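Local coordinates for uncharacterized protein YacP (Bacillus subtilis, PDB 5MQ8) that acts as an endoribonuclease, known as Rae1, that takes part in ribosome-dependent mRNA decay, at residues 35-40 / 48-53; 86-91 / 96-101. All blocks are in the same frame, centred on the assembly; numbering follows the deposited sequence.

Contact 1 (35-40 / 48-53)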
ATOM      1  N   GLN A  35       9.266  -5.770   9.761  1.00 26.07           N
ATOM      2  CA  GLN A  35       7.955  -5.375   9.241  1.00 26.08           C
ATOM      3  C   GLN A  35       6.859  -6.306   9.783  1.00 30.33           C
ATOM      4  O   GLN A  35       5.819  -5.814  10.220  1.00 30.70           O
ATOM      5  CB  GLN A  35       7.957  -5.289   7.695  1.00 27.33           C
ATOM      6  CG  GLN A  35       6.611  -4.878   7.044  1.00 37.28           C
ATOM      7  CD  GLN A  35       5.936  -3.637   7.615  1.00 46.91           C
ATOM      8  OE1 GLN A  35       4.723  -3.610   7.848  1.00 43.43           O
ATOM      9  NE2 GLN A  35       6.692  -2.589   7.874  1.00 33.12           N
ATOM     10  N   LYS A  36       7.127  -7.629   9.815  1.00 27.33           N
ATOM     11  CA  LYS A  36       6.216  -8.629  10.381  1.00 27.73           C
ATOM     12  C   LYS A  36       5.960  -8.348  11.863  1.00 30.82           C
ATOM     13  O   LYS A  36       4.815  -8.452  12.313  1.00 30.07           O
ATOM     14  CB  LYS A  36       6.764 -10.066  10.205  1.00 29.29           C
ATOM     15  CG  LYS A  36       6.871 -10.575   8.763  1.00 31.62           C
ATOM     16  CD  LYS A  36       5.571 -10.458   7.984  1.00 39.93           C
ATOM     17  CE  LYS A  36       5.738  -9.492   6.836  1.00 54.89           C
ATOM     18  NZ  LYS A  36       4.486  -8.746   6.534  1.00 53.07           N
ATOM     19  N   MET A  37       7.018  -7.962  12.605  1.00 26.79           N
ATOM     20  CA  MET A  37       6.912  -7.646  14.023  1.00 27.62           C
ATOM     21  C   MET A  37       6.173  -6.319  14.288  1.00 32.82           C
ATOM     22  O   MET A  37       5.557  -6.183  15.346  1.00 31.99           O
ATOM     23  CB  MET A  37       8.271  -7.718  14.743  1.00 30.23           C
ATOM     24  CG  MET A  37       8.838  -9.170  14.877  1.00 34.20           C
ATOM     25  SD  MET A  37       7.667 -10.543  15.128  1.00 39.05           S
ATOM     26  CE  MET A  37       7.152 -10.244  16.635  1.00 35.87           C
ATOM     27  N   ALA A  38       6.195  -5.370  13.317  1.00 30.35           N
ATOM     28  CA  ALA A  38       5.456  -4.103  13.394  1.00 29.78           C
ATOM     29  C   ALA A  38       3.968  -4.424  13.329  1.00 32.90           C
ATOM     30  O   ALA A  38       3.218  -3.936  14.160  1.00 32.68           O
ATOM     31  CB  ALA A  38       5.853  -3.181  12.247  1.00 30.29           C
ATOM     32  N   GLU A  39       3.565  -5.312  12.388  1.00 28.61           N
ATOM     33  CA  GLU A  39       2.190  -5.774  12.231  1.00 27.69           C
ATOM     34  C   GLU A  39       1.702  -6.475  13.510  1.00 34.74           C
ATOM     35  O   GLU A  39       0.600  -6.176  13.971  1.00 34.98           O
ATOM     36  CB  GLU A  39       2.073  -6.718  11.036  1.00 27.71           C
ATOM     37  CG  GLU A  39       2.022  -5.993   9.713  1.00 29.61           C
ATOM     38  CD  GLU A  39       2.647  -6.702   8.533  1.00 44.50           C
ATOM     39  OE1 GLU A  39       2.731  -7.950   8.558  1.00 41.52           O
ATOM     40  OE2 GLU A  39       3.031  -6.008   7.568  1.00 49.00           O
ATOM     41  N   TYR A  40       2.547  -7.368  14.098  1.00 31.10           N
ATOM     42  CA  TYR A  40       2.272  -8.108  15.331  1.00 30.70           C
ATOM     43  C   TYR A  40       2.045  -7.140  16.486  1.00 35.32           C
ATOM     44  O   TYR A  40       1.036  -7.282  17.181  1.00 35.19           O
ATOM     45  CB  TYR A  40       3.422  -9.082  15.673  1.00 30.97           C
ATOM     46  CG  TYR A  40       3.117 -10.022  16.821  1.00 31.78           C
ATOM     47  CD1 TYR A  40       3.342  -9.641  18.142  1.00 32.75           C
ATOM     48  CD2 TYR A  40       2.628 -11.302  16.586  1.00 32.76           C
ATOM     49  CE1 TYR A  40       3.028 -10.490  19.202  1.00 32.15           C
ATOM     50  CE2 TYR A  40       2.353 -12.176  17.639  1.00 33.83           C
ATOM     51  CZ  TYR A  40       2.546 -11.763  18.946  1.00 42.29           C
ATOM     52  OH  TYR A  40       2.263 -12.633  19.980  1.00 47.47           O
ATOM     53  N   VAL A  48       6.912  -5.354  21.510  1.00 31.24           N
ATOM     54  CA  VAL A  48       7.773  -6.283  20.776  1.00 30.03           C
ATOM     55  C   VAL A  48       9.191  -5.760  20.716  1.00 31.91           C
ATOM     56  O   VAL A  48       9.411  -4.626  20.300  1.00 31.23           O
ATOM     57  CB  VAL A  48       7.228  -6.596  19.352  1.00 33.58           C
ATOM     58  CG1 VAL A  48       8.167  -7.531  18.594  1.00 33.60           C
ATOM     59  CG2 VAL A  48       5.825  -7.191  19.408  1.00 33.22           C
ATOM     60  N   ILE A  49      10.163  -6.594  21.130  1.00 28.75           N
ATOM     61  CA  ILE A  49      11.577  -6.249  21.047  1.00 27.81           C
ATOM     62  C   ILE A  49      12.287  -7.347  20.261  1.00 31.28           C
ATOM     63  O   ILE A  49      12.232  -8.516  20.638  1.00 31.52           O
ATOM     64  CB  ILE A  49      12.243  -5.929  22.417  1.00 30.75           C
ATOM     65  CG1 ILE A  49      11.475  -4.798  23.158  1.00 31.52           C
ATOM     66  CG2 ILE A  49      13.727  -5.548  22.210  1.00 30.79           C
ATOM     67  CD1 ILE A  49      11.929  -4.503  24.600  1.00 38.37           C
ATOM     68  N   VAL A  50      12.952  -6.971  19.169  1.00 28.45           N
ATOM     69  CA  VAL A  50      13.673  -7.937  18.339  1.00 27.40           C
ATOM     70  C   VAL A  50      15.165  -7.837  18.647  1.00 30.44           C
ATOM     71  O   VAL A  50      15.755  -6.765  18.516  1.00 30.71           O
ATOM     72  CB  VAL A  50      13.343  -7.812  16.824  1.00 29.95           C
ATOM     73  CG1 VAL A  50      13.998  -8.936  16.023  1.00 28.83           C
ATOM     74  CG2 VAL A  50      11.833  -7.825  16.594  1.00 29.75           C
ATOM     75  N   VAL A  51      15.755  -8.960  19.056  1.00 26.15           N
ATOM     76  CA  VAL A  51      17.169  -9.072  19.405  1.00 26.36           C
ATOM     77  C   VAL A  51      17.915  -9.852  18.327  1.00 31.29           C
ATOM     78  O   VAL A  51      17.619 -11.024  18.057  1.00 30.93           O
ATOM     79  CB  VAL A  51      17.376  -9.659  20.836  1.00 30.61           C
ATOM     80  CG1 VAL A  51      18.863  -9.829  21.173  1.00 30.99           C
ATOM     81  CG2 VAL A  51      16.697  -8.784  21.875  1.00 30.28           C
ATOM     82  N   PHE A  52      18.873  -9.187  17.711  1.00 28.72           N
ATOM     83  CA  PHE A  52      19.698  -9.761  16.675  1.00 28.72           C
ATOM     84  C   PHE A  52      21.117  -9.960  17.176  1.00 34.40           C
ATOM     85  O   PHE A  52      21.723  -9.042  17.741  1.00 33.57           O
ATOM     86  CB  PHE A  52      19.721  -8.872  15.424  1.00 30.71           C
ATOM     87  CG  PHE A  52      18.432  -8.817  14.642  1.00 33.32           C
ATOM     88  CD1 PHE A  52      17.965  -9.935  13.954  1.00 36.28           C
ATOM     89  CD2 PHE A  52      17.715  -7.631  14.535  1.00 35.60           C
ATOM     90  CE1 PHE A  52      16.784  -9.871  13.200  1.00 36.77           C
ATOM     91  CE2 PHE A  52      16.534  -7.572  13.779  1.00 37.72           C
ATOM     92  CZ  PHE A  52      16.073  -8.694  13.127  1.00 35.51           C
ATOM     93  N   ASP A  53      21.652 -11.160  16.945  1.00 31.75           N
ATOM     94  CA  ASP A  53      23.026 -11.467  17.272  1.00 32.55           C
ATOM     95  C   ASP A  53      23.854 -10.650  16.243  1.00 37.59           C
ATOM     96  O   ASP A  53      23.717 -10.873  15.038  1.00 35.84           O
ATOM     97  CB  ASP A  53      23.273 -12.981  17.107  1.00 34.70           C
ATOM     98  CG  ASP A  53      24.680 -13.403  17.497  1.00 41.08           C
ATOM     99  OD1 ASP A  53      25.644 -12.940  16.837  1.00 40.56           O
ATOM    100  OD2 ASP A  53      24.817 -14.177  18.471  1.00 41.46           O
TER

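Contact 2 (86-91 / 96-101)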
ATOM      1  N   LYS A  86      18.664  -9.831  30.069  1.00 32.82           N
ATOM      2  CA  LYS A  86      18.889  -8.463  30.559  1.00 32.49           C
ATOM      3  C   LYS A  86      17.637  -7.617  30.327  1.00 39.15           C
ATOM      4  O   LYS A  86      17.202  -6.926  31.248  1.00 39.07           O
ATOM      5  CB  LYS A  86      20.100  -7.817  29.872  1.00 33.36           C
ATOM      6  CG  LYS A  86      21.441  -8.273  30.425  1.00 36.90           C
ATOM      7  CD  LYS A  86      22.573  -7.876  29.499  1.00 44.56           C
ATOM      8  CE  LYS A  86      23.845  -8.643  29.776  1.00 48.80           C
ATOM      9  NZ  LYS A  86      24.902  -8.359  28.770  1.00 49.06           N
ATOM     10  N   LEU A  87      17.027  -7.717  29.118  1.00 35.79           N
ATOM     11  CA  LEU A  87      15.803  -6.993  28.765  1.00 35.11           C
ATOM     12  C   LEU A  87      14.623  -7.410  29.630  1.00 39.20           C
ATOM     13  O   LEU A  87      13.907  -6.543  30.122  1.00 38.75           O
ATOM     14  CB  LEU A  87      15.462  -7.171  27.280  1.00 34.81           C
ATOM     15  CG  LEU A  87      16.320  -6.364  26.325  1.00 38.20           C
ATOM     16  CD1 LEU A  87      16.351  -7.009  24.980  1.00 37.61           C
ATOM     17  CD2 LEU A  87      15.845  -4.909  26.248  1.00 38.09           C
ATOM     18  N   ALA A  88      14.443  -8.725  29.849  1.00 35.33           N
ATOM     19  CA  ALA A  88      13.370  -9.250  30.691  1.00 35.59           C
ATOM     20  C   ALA A  88      13.508  -8.819  32.156  1.00 40.87           C
ATOM     21  O   ALA A  88      12.495  -8.608  32.817  1.00 40.41           O
ATOM     22  CB  ALA A  88      13.326 -10.758  30.605  1.00 36.14           C
ATOM     23  N   GLN A  89      14.755  -8.698  32.651  1.00 38.03           N
ATOM     24  CA  GLN A  89      15.040  -8.275  34.019  1.00 37.65           C
ATOM     25  C   GLN A  89      14.803  -6.777  34.184  1.00 42.95           C
ATOM     26  O   GLN A  89      14.306  -6.355  35.226  1.00 43.67           O
ATOM     27  CB  GLN A  89      16.472  -8.651  34.415  1.00 38.58           C
ATOM     28  CG  GLN A  89      16.633 -10.146  34.712  1.00 49.80           C
ATOM     29  CD  GLN A  89      18.065 -10.581  34.932  1.00 61.58           C
ATOM     30  OE1 GLN A  89      19.025  -9.835  34.697  1.00 56.92           O
ATOM     31  NE2 GLN A  89      18.240 -11.821  35.361  1.00 47.01           N
ATOM     32  N   ALA A  90      15.146  -5.978  33.153  1.00 39.33           N
ATOM     33  CA  ALA A  90      14.955  -4.524  33.137  1.00 38.63           C
ATOM     34  C   ALA A  90      13.474  -4.144  33.046  1.00 45.34           C
ATOM     35  O   ALA A  90      13.104  -3.063  33.508  1.00 45.37           O
ATOM     36  CB  ALA A  90      15.711  -3.913  31.980  1.00 38.51           C
ATOM     37  N   LEU A  91      12.640  -5.022  32.443  1.00 42.93           N
ATOM     38  CA  LEU A  91      11.207  -4.804  32.235  1.00 43.62           C
ATOM     39  C   LEU A  91      10.335  -5.721  33.105  1.00 53.08           C
ATOM     40  O   LEU A  91       9.124  -5.818  32.890  1.00 53.83           O
ATOM     41  CB  LEU A  91      10.859  -4.952  30.733  1.00 43.30           C
ATOM     42  CG  LEU A  91      11.685  -4.104  29.737  1.00 47.26           C
ATOM     43  CD1 LEU A  91      11.445  -4.550  28.318  1.00 47.42           C
ATOM     44  CD2 LEU A  91      11.430  -2.609  29.886  1.00 47.81           C
ATOM     45  N   THR A  96       3.122  -7.897  34.402  1.00 64.24           N
ATOM     46  CA  THR A  96       3.635  -8.168  33.054  1.00 62.68           C
ATOM     47  C   THR A  96       4.128  -9.606  32.864  1.00 62.97           C
ATOM     48  O   THR A  96       4.895 -10.104  33.692  1.00 63.05           O
ATOM     49  CB  THR A  96       4.720  -7.110  32.718  1.00 71.24           C
ATOM     50  OG1 THR A  96       4.085  -5.886  32.341  1.00 67.99           O
ATOM     51  CG2 THR A  96       5.690  -7.540  31.621  1.00 71.89           C
ATOM     52  N   GLN A  97       3.712 -10.253  31.744  1.00 56.26           N
ATOM     53  CA  GLN A  97       4.172 -11.586  31.345  1.00 54.30           C
ATOM     54  C   GLN A  97       5.136 -11.481  30.148  1.00 53.76           C
ATOM     55  O   GLN A  97       4.761 -10.977  29.081  1.00 52.80           O
ATOM     56  CB  GLN A  97       3.003 -12.546  31.044  1.00 55.66           C
ATOM     57  CG  GLN A  97       3.425 -13.986  30.676  1.00 68.55           C
ATOM     58  CD  GLN A  97       4.180 -14.708  31.776  1.00 82.99           C
ATOM     59  OE1 GLN A  97       5.416 -14.779  31.782  1.00 73.60           O
ATOM     60  NE2 GLN A  97       3.454 -15.257  32.735  1.00 78.54           N
ATOM     61  N   ILE A  98       6.381 -11.949  30.352  1.00 47.14           N
ATOM     62  CA  ILE A  98       7.432 -11.969  29.342  1.00 45.20           C
ATOM     63  C   ILE A  98       7.309 -13.246  28.503  1.00 45.73           C
ATOM     64  O   ILE A  98       7.216 -14.342  29.049  1.00 44.82           O
ATOM     65  CB  ILE A  98       8.860 -11.808  29.969  1.00 47.64           C
ATOM     66  CG1 ILE A  98       9.004 -10.507  30.833  1.00 47.20           C
ATOM     67  CG2 ILE A  98       9.977 -11.910  28.914  1.00 46.85           C
ATOM     68  CD1 ILE A  98       8.844  -9.131  30.146  1.00 52.41           C
ATOM     69  N   HIS A  99       7.287 -13.084  27.178  1.00 40.38           N
ATOM     70  CA  HIS A  99       7.271 -14.182  26.221  1.00 39.33           C
ATOM     71  C   HIS A  99       8.547 -14.071  25.410  1.00 39.55           C
ATOM     72  O   HIS A  99       8.961 -12.965  25.067  1.00 38.43           O
ATOM     73  CB  HIS A  99       6.054 -14.106  25.299  1.00 41.12           C
ATOM     74  CG  HIS A  99       4.744 -14.207  26.009  1.00 45.31           C
ATOM     75  ND1 HIS A  99       4.102 -15.425  26.165  1.00 47.50           N
ATOM     76  CD2 HIS A  99       3.984 -13.237  26.566  1.00 47.01           C
ATOM     77  CE1 HIS A  99       2.983 -15.160  26.815  1.00 46.60           C
ATOM     78  NE2 HIS A  99       2.870 -13.860  27.082  1.00 46.97           N
ATOM     79  N   VAL A 100       9.198 -15.207  25.129  1.00 35.49           N
ATOM     80  CA  VAL A 100      10.427 -15.231  24.341  1.00 33.51           C
ATOM     81  C   VAL A 100      10.225 -16.130  23.137  1.00 38.11           C
ATOM     82  O   VAL A 100       9.982 -17.332  23.298  1.00 39.19           O
ATOM     83  CB  VAL A 100      11.692 -15.620  25.147  1.00 35.68           C
ATOM     84  CG1 VAL A 100      12.949 -15.541  24.275  1.00 34.42           C
ATOM     85  CG2 VAL A 100      11.847 -14.753  26.398  1.00 35.22           C
ATOM     86  N   ALA A 101      10.355 -15.555  21.930  1.00 32.78           N
ATOM     87  CA  ALA A 101      10.219 -16.312  20.692  1.00 31.61           C
ATOM     88  C   ALA A 101      11.576 -16.872  20.268  1.00 34.34           C
ATOM     89  O   ALA A 101      12.464 -16.118  19.851  1.00 31.90           O
ATOM     90  CB  ALA A 101       9.625 -15.443  19.597  1.00 32.15           C
TER

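Contact 1 (35-40 / 48-53)
V48 sits across from M37 and Y40 and divides its two methyls between them. Its CG1 lies anti to the backbone N (chi1 178°) and goes to the methionine, while CG2, beside the backbone N, goes to the tyrosine. The contact between V48 CG1 and M37 is tight: CE of M37 comes within 3.5 Å of it, slightly inside normal van der Waals distance, and M37 CB is 3.9 Å from the same methyl. M37 reaches this position by folding back on itself, bent at both chi2 (-35°) and chi3, so that its chain crosses V48 at roughly a right angle. An unbranched, flexible side chain suits the place, because it can wrap round a rigid, beta-branched neighbour. Further along the strand V50 meets the start of the same chain, with V50 CG2 3.7 Å from M37 CG; its other methyl, CG1, lies 3.5 Å above one face of the F52 ring, towards the rim.

Y40, one helical turn after M37, adds CD1 at 3.7 Å from V48 CG2, the ring approaching obliquely. Its hydroxyl is hydrogen-bonded to E127 of helix 121-145, so the apolar part of the ring serves the core while the polar end is satisfied. K36, on another side of the helix, is paired with E39 (K36 NZ to E39 OE1 2.8 Å) and also with E132.

V48 and V50 alternate with I49 and V51, which point to the other face of the sheet. Helix 35-40 and strand 48-52 run nearly antiparallel (161°), their axes 9.2 Å apart, which is the packing expected of the helix-to-strand half of a beta-alpha-beta crossover from strand 3-7 to its parallel neighbour 47-52, as in the PIN-like fold of the NYN family.

Contact 2 (86-91 / 96-101)
T96 begins the second segment by laying its methyl against the carbonyl oxygen of L91, the residue at which the chain leaves helix 80-90: T96 CG2 is 4.0 Å from L91 O, a loose contact. The threonine hydroxyl takes the other direction, beside the backbone N, and makes a weak hydrogen bond to N93 in the short connection. Threonine suits the place because its methyl can rest against L91 while its hydroxyl turns to N93; the side chain also touches I3. At Q97 the backbone is hydrogen-bonded to I3, which brings the chain into the sheet.

I98 carries most of the packing. Its CG2 lies 3.9 Å from A88 CB. Its other branch is bent at chi2 (-63°), leaving CD1 4.3 Å from L91 O, so the two branches meet the end of the helix at separate points, A88 and the L91 carbonyl. A small A88 lets the helix come close to the strand here (CA atoms 6.7 Å apart), and isoleucine supplies the bulk from its side; both also touch L5 of strand 3-7.

H99 points to the other face, where its NE2 is hydrogen-bonded to D2. V100 returns to the helix side of the sheet but packs on W109, I111 and F112, while A101 closes the strand. The whole is the helix-to-strand half of the connection that leaves edge strand 70-73 and, by way of helix 80-90, crosses to strand 98-101 on the far side of strands 47-52 and 3-7, consistent with the Rossmann-like PIN fold.

How the contacts relate
From the N terminus, strand 3-7 comes first and helix 23-44 follows; contact 1 closes the short turn back into strand 47-52. The chain then forms strand 70-73, next to 47-52, before helix 80-90 leads to contact 2, which closes the four-residue connection 92-95 into strand 98-101. The two loops stand in series, neither nested nor crossed. They use opposite faces of the same sheet: helix 23-44 covers one and helix 80-90 the other, with strand 3-7 between strands 47-52 and 98-101. They meet on the helix 80-90 face, where I49 and V51, pointing away from helix 23-44, pack on L87 and L91 (V51 CG2 to L87 CD1 3.6 Å, I49 CD1 to L91 CD1 3.7 Å).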